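Local coordinates for protein meta cleavage compound hydrolase (Janthinobacterium, PDB 1J1I) that hydrolyses a carbon-carbon bond of the meta-cleavage compound formed during bacterial carbazole degradation, probably releasing anthranilate, as an alpha/beta-hydrolase-fold enzyme, at residues Asn273-Leu276 / Ser277-Leu281; Gly53-Arg56 / Asn57-Pro60. All coordinates share one frame; numbering follows the deposited sequence.

How the contacts relate
Followed from the N terminus, contact 2 comes first: it closes the tight turn where helix 51-55 hands over to helix 59-62, in the connection after strand 38-42. Most of the alpha/beta-hydrolase domain then follows before contact 1 forms within the C-terminal helix 268-281. The two lie in series, neither nested nor crossed. Their centres are about 16 Å apart and their nearest atoms about 6 Å apart, without touching. Each contact nevertheless reaches the other's surroundings: Trp55 of contact 2 packs on Phe271 of helix 268-281, and Leu276 of contact 1 rests on Ile61 and Leu62 of helix 59-62.

Contact 1: Asn273-Leu276 / Ser277-Leu281; sequences NATL and SFLSL
Thr275 and Leu279 run side by side one helical turn apart, and the methyl CG2 of the threonine meets CD1 of the leucine at 3.8 Å. Thr275 CG2 stands anti to its own backbone N, which sets the methyl beside the carbonyl carbon, on the side from which Leu279 approaches. The hydroxyl OG1 lies beside the backbone N and is hydrogen-bonded back to the carbonyl of Phe271. Leu279 also covers the backbone oxygen of Thr275, its CG lying 3.2 Å from that O. The same oxygen takes the N-H of Leu279 at 2.9 Å in a nearly straight bond (172°). This is the i to i+4 ladder of an alpha-helix, here the C-terminal helix 268-281 of the alpha/beta-hydrolase fold, and it repeats from Ser277 N to Asn273 O (2.9 Å) and from Phe278 N to Ala274 O (3.0 Å). The fourth of these bonds, Ser280 N to Leu276 O at 2.9 Å, is more bent, at 140°. Ser280 turns its hydroxyl back to the carbonyl three residues earlier: with chi1 at 69°, OG sits between the backbone N and the carbonyl carbon and donates to Ser277 O at 2.6 Å. Farther out, Phe278 and Leu279 reach Ala133 of strand 131-137, while Leu276 packs on helix 59-62. Ser277 and Ser280 meet Asn273 of the second subunit.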
ATOM      1  N   ASN A 273       7.720   3.729  -6.590  1.00 28.40           N
ATOM      2  CA  ASN A 273       6.914   4.804  -6.031  1.00 26.15           C
ATOM      3  C   ASN A 273       6.347   4.437  -4.670  1.00 21.77           C
ATOM      4  O   ASN A 273       6.315   5.265  -3.766  1.00 21.31           O
ATOM      5  CB  ASN A 273       5.783   5.169  -6.994  1.00 27.19           C
ATOM      6  CG  ASN A 273       6.194   6.236  -7.989  1.00 37.18           C
ATOM      7  OD1 ASN A 273       7.270   6.170  -8.584  1.00 40.51           O
ATOM      8  ND2 ASN A 273       5.333   7.227  -8.178  1.00 52.23           N
ATOM      9  N   ALA A 274       5.901   3.195  -4.526  1.00 20.61           N
ATOM     10  CA  ALA A 274       5.350   2.737  -3.258  1.00 21.33           C
ATOM     11  C   ALA A 274       6.452   2.781  -2.199  1.00 27.53           C
ATOM     12  O   ALA A 274       6.203   3.110  -1.032  1.00 23.37           O
ATOM     13  CB  ALA A 274       4.816   1.315  -3.402  1.00 21.38           C
ATOM     14  N   THR A 275       7.671   2.449  -2.615  1.00 19.35           N
ATOM     15  CA  THR A 275       8.816   2.459  -1.710  1.00 22.09           C
ATOM     16  C   THR A 275       9.194   3.893  -1.342  1.00 24.71           C
ATOM     17  O   THR A 275       9.486   4.183  -0.183  1.00 21.26           O
ATOM     18  CB  THR A 275      10.032   1.763  -2.344  1.00 21.22           C
ATOM     19  OG1 THR A 275       9.708   0.393  -2.613  1.00 23.51           O
ATOM     20  CG2 THR A 275      11.236   1.823  -1.403  1.00 20.83           C
ATOM     21  N   LEU A 276       9.190   4.788  -2.327  1.00 24.11           N
ATOM     22  CA  LEU A 276       9.521   6.186  -2.071  1.00 26.40           C
ATOM     23  C   LEU A 276       8.535   6.768  -1.069  1.00 23.39           C
ATOM     24  O   LEU A 276       8.924   7.455  -0.128  1.00 25.49           O
ATOM     25  CB  LEU A 276       9.464   7.007  -3.364  1.00 27.77           C
ATOM     26  CG  LEU A 276      10.608   6.805  -4.357  1.00 25.67           C
ATOM     27  CD1 LEU A 276      10.337   7.599  -5.629  1.00 30.53           C
ATOM     28  CD2 LEU A 276      11.916   7.246  -3.719  1.00 28.57           C
ATOM     29  N   SER A 277       7.257   6.481  -1.282  1.00 26.43           N
ATOM     30  CA  SER A 277       6.198   6.969  -0.411  1.00 29.59           C
ATOM     31  C   SER A 277       6.407   6.462   1.019  1.00 27.90           C
ATOM     32  O   SER A 277       6.324   7.229   1.979  1.00 25.76           O
ATOM     33  CB  SER A 277       4.837   6.511  -0.954  1.00 34.91           C
ATOM     34  OG  SER A 277       3.761   7.038  -0.199  1.00 42.32           O
ATOM     35  N   PHE A 278       6.688   5.171   1.155  1.00 22.87           N
ATOM     36  CA  PHE A 278       6.917   4.576   2.469  1.00 22.70           C
ATOM     37  C   PHE A 278       8.107   5.233   3.172  1.00 21.27           C
ATOM     38  O   PHE A 278       8.012   5.645   4.330  1.00 21.71           O
ATOM     39  CB  PHE A 278       7.170   3.075   2.325  1.00 22.71           C
ATOM     40  CG  PHE A 278       7.538   2.393   3.616  1.00 25.53           C
ATOM     41  CD1 PHE A 278       6.639   2.348   4.681  1.00 27.92           C
ATOM     42  CD2 PHE A 278       8.777   1.778   3.760  1.00 26.18           C
ATOM     43  CE1 PHE A 278       6.973   1.696   5.871  1.00 26.97           C
ATOM     44  CE2 PHE A 278       9.121   1.122   4.946  1.00 23.68           C
ATOM     45  CZ  PHE A 278       8.217   1.081   6.002  1.00 26.21           C
ATOM     46  N   LEU A 279       9.226   5.338   2.464  1.00 21.83           N
ATOM     47  CA  LEU A 279      10.428   5.938   3.032  1.00 26.29           C
ATOM     48  C   LEU A 279      10.275   7.423   3.379  1.00 29.62           C
ATOM     49  O   LEU A 279      10.921   7.910   4.306  1.00 26.51           O
ATOM     50  CB  LEU A 279      11.607   5.752   2.073  1.00 21.03           C
ATOM     51  CG  LEU A 279      12.007   4.299   1.806  1.00 25.26           C
ATOM     52  CD1 LEU A 279      13.114   4.257   0.763  1.00 26.73           C
ATOM     53  CD2 LEU A 279      12.460   3.644   3.107  1.00 26.70           C
ATOM     54  N   SER A 280       9.417   8.135   2.651  1.00 30.00           N
ATOM     55  CA  SER A 280       9.220   9.561   2.905  1.00 34.98           C
ATOM     56  C   SER A 280       8.588   9.816   4.267  1.00 39.37           C
ATOM     57  O   SER A 280       8.835  10.847   4.888  1.00 44.81           O
ATOM     58  CB  SER A 280       8.347  10.192   1.814  1.00 32.61           C
ATOM     59  OG  SER A 280       7.014   9.720   1.895  1.00 45.60           O
ATOM     60  N   LEU A 281       7.768   8.878   4.730  1.00 39.63           N
ATOM     61  CA  LEU A 281       7.122   9.014   6.028  1.00 45.89           C
ATOM     62  C   LEU A 281       8.114   8.680   7.130  1.00 46.67           C
ATOM     63  O   LEU A 281       8.115   9.308   8.185  1.00 45.48           O
ATOM     64  CB  LEU A 281       5.923   8.070   6.137  1.00 46.58           C
ATOM     65  CG  LEU A 281       4.743   8.278   5.187  1.00 56.69           C
ATOM     66  CD1 LEU A 281       3.709   7.188   5.441  1.00 52.72           C
ATOM     67  CD2 LEU A 281       4.135   9.663   5.391  1.00 50.34           C
TER

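Contact 2: Gly53-Arg56 / Asn57-Pro60; sequences GNWR and NVIP
A tight helix-to-helix turn joins helix 51-55 to helix 59-62, and the carbonyl of Trp55 is its pivot. Trp55 O accepts two backbone N-H groups, both at 2.9 Å, one from Val58 N and the other from Ile59 N. The Ile59 donor comes almost straight on, with an N-H...O angle of 169°, whereas Val58 N stands above the carbonyl plane and makes a more bent bond of 143°. Side chains pack around the same carbonyl. Ile59 CG1 lies 3.2 Å from Trp55 O and 3.8 Å from Trp55 CB; it is placed anti to the carbonyl carbon of Ile59 (chi1 -63°), which brings it back to the tryptophan, with CD1 also near Trp55 CB. Val58 meets the indole differently, its CB standing at the ring's edge, near its plane, 4.2 Å from Trp55 CE3. One face of the indole receives Asn54 CB, offset toward the rim. An alanine in place of Ile59, lacking CG1 and CD1, would probably open a gap beside Trp55 CB and strip much of the apolar cover from Trp55 O. Pro60 CD lies 3.2 Å from Arg56 O. His43, Leu41 and Met264 touch the tryptophan, whose side chain is near, but not touching, the probable active-site serine, Ser114. Asn54 OD1 takes the N-H of Gly44, tying the turn into the connection after strand 38-42 of the alpha/beta-hydrolase fold.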
ATOM      1  N   GLY A  53      20.186  -7.313 -12.544  1.00 24.70           N
ATOM      2  CA  GLY A  53      18.968  -7.893 -13.086  1.00 22.48           C
ATOM      3  C   GLY A  53      17.742  -7.649 -12.219  1.00 26.59           C
ATOM      4  O   GLY A  53      16.630  -7.507 -12.727  1.00 22.62           O
ATOM      5  N   ASN A  54      17.934  -7.596 -10.908  1.00 23.32           N
ATOM      6  CA  ASN A  54      16.817  -7.368 -10.000  1.00 26.50           C
ATOM      7  C   ASN A  54      16.383  -5.909  -9.872  1.00 24.50           C
ATOM      8  O   ASN A  54      15.195  -5.624  -9.766  1.00 25.27           O
ATOM      9  CB  ASN A  54      17.151  -7.874  -8.587  1.00 25.27           C
ATOM     10  CG  ASN A  54      16.705  -9.310  -8.347  1.00 23.15           C
ATOM     11  OD1 ASN A  54      16.223  -9.641  -7.267  1.00 24.79           O
ATOM     12  ND2 ASN A  54      16.875 -10.164  -9.344  1.00 27.16           N
ATOM     13  N   TRP A  55      17.337  -4.983  -9.901  1.00 22.08           N
ATOM     14  CA  TRP A  55      17.000  -3.584  -9.669  1.00 24.91           C
ATOM     15  C   TRP A  55      17.251  -2.552 -10.755  1.00 22.42           C
ATOM     16  O   TRP A  55      17.058  -1.355 -10.525  1.00 24.26           O
ATOM     17  CB  TRP A  55      17.706  -3.133  -8.390  1.00 18.50           C
ATOM     18  CG  TRP A  55      17.510  -4.092  -7.244  1.00 23.08           C
ATOM     19  CD1 TRP A  55      18.411  -5.000  -6.764  1.00 22.57           C
ATOM     20  CD2 TRP A  55      16.341  -4.217  -6.429  1.00 21.96           C
ATOM     21  NE1 TRP A  55      17.875  -5.682  -5.694  1.00 21.46           N
ATOM     22  CE2 TRP A  55      16.607  -5.220  -5.469  1.00 22.48           C
ATOM     23  CE3 TRP A  55      15.091  -3.579  -6.416  1.00 21.99           C
ATOM     24  CZ2 TRP A  55      15.667  -5.593  -4.497  1.00 22.60           C
ATOM     25  CZ3 TRP A  55      14.159  -3.952  -5.450  1.00 19.57           C
ATOM     26  CH2 TRP A  55      14.455  -4.951  -4.505  1.00 21.42           C
ATOM     27  N   ARG A  56      17.668  -3.008 -11.930  1.00 25.30           N
ATOM     28  CA  ARG A  56      17.977  -2.122 -13.047  1.00 26.35           C
ATOM     29  C   ARG A  56      17.038  -0.926 -13.208  1.00 26.04           C
ATOM     30  O   ARG A  56      17.480   0.224 -13.184  1.00 25.15           O
ATOM     31  CB  ARG A  56      17.996  -2.928 -14.347  1.00 29.52           C
ATOM     32  CG  ARG A  56      18.832  -2.308 -15.448  1.00 39.08           C
ATOM     33  CD  ARG A  56      19.316  -3.384 -16.407  1.00 44.69           C
ATOM     34  NE  ARG A  56      20.514  -2.967 -17.131  1.00 53.61           N
ATOM     35  CZ  ARG A  56      21.306  -3.795 -17.807  1.00 57.56           C
ATOM     36  NH1 ARG A  56      21.030  -5.093 -17.854  1.00 57.05           N
ATOM     37  NH2 ARG A  56      22.380  -3.326 -18.430  1.00 59.94           N
ATOM     38  N   ASN A  57      15.749  -1.201 -13.365  1.00 25.71           N
ATOM     39  CA  ASN A  57      14.754  -0.154 -13.570  1.00 31.18           C
ATOM     40  C   ASN A  57      14.240   0.543 -12.318  1.00 30.62           C
ATOM     41  O   ASN A  57      13.488   1.512 -12.414  1.00 30.41           O
ATOM     42  CB  ASN A  57      13.571  -0.717 -14.360  1.00 34.54           C
ATOM     43  CG  ASN A  57      13.982  -1.237 -15.719  1.00 38.14           C
ATOM     44  OD1 ASN A  57      14.679  -0.551 -16.470  1.00 39.78           O
ATOM     45  ND2 ASN A  57      13.555  -2.453 -16.047  1.00 36.97           N
ATOM     46  N   VAL A  58      14.638   0.059 -11.147  1.00 26.34           N
ATOM     47  CA  VAL A  58      14.198   0.672  -9.902  1.00 24.63           C
ATOM     48  C   VAL A  58      15.221   1.676  -9.375  1.00 25.35           C
ATOM     49  O   VAL A  58      14.857   2.743  -8.873  1.00 22.97           O
ATOM     50  CB  VAL A  58      13.921  -0.405  -8.822  1.00 24.07           C
ATOM     51  CG1 VAL A  58      13.669   0.254  -7.473  1.00 25.23           C
ATOM     52  CG2 VAL A  58      12.706  -1.241  -9.225  1.00 28.05           C
ATOM     53  N   ILE A  59      16.502   1.343  -9.516  1.00 26.73           N
ATOM     54  CA  ILE A  59      17.569   2.207  -9.029  1.00 25.31           C
ATOM     55  C   ILE A  59      17.450   3.680  -9.435  1.00 24.33           C
ATOM     56  O   ILE A  59      17.522   4.555  -8.577  1.00 21.15           O
ATOM     57  CB  ILE A  59      18.959   1.675  -9.453  1.00 23.29           C
ATOM     58  CG1 ILE A  59      19.201   0.303  -8.822  1.00 24.43           C
ATOM     59  CG2 ILE A  59      20.055   2.638  -8.996  1.00 27.11           C
ATOM     60  CD1 ILE A  59      20.434  -0.410  -9.349  1.00 26.03           C
ATOM     61  N   PRO A  60      17.243   3.972 -10.739  1.00 29.10           N
ATOM     62  CA  PRO A  60      17.124   5.355 -11.221  1.00 28.92           C
ATOM     63  C   PRO A  60      16.053   6.147 -10.491  1.00 27.93           C
ATOM     64  O   PRO A  60      16.258   7.298 -10.109  1.00 29.62           O
ATOM     65  CB  PRO A  60      16.774   5.170 -12.701  1.00 31.88           C
ATOM     66  CG  PRO A  60      17.441   3.860 -13.037  1.00 35.39           C
ATOM     67  CD  PRO A  60      16.981   3.043 -11.848  1.00 30.58           C
TER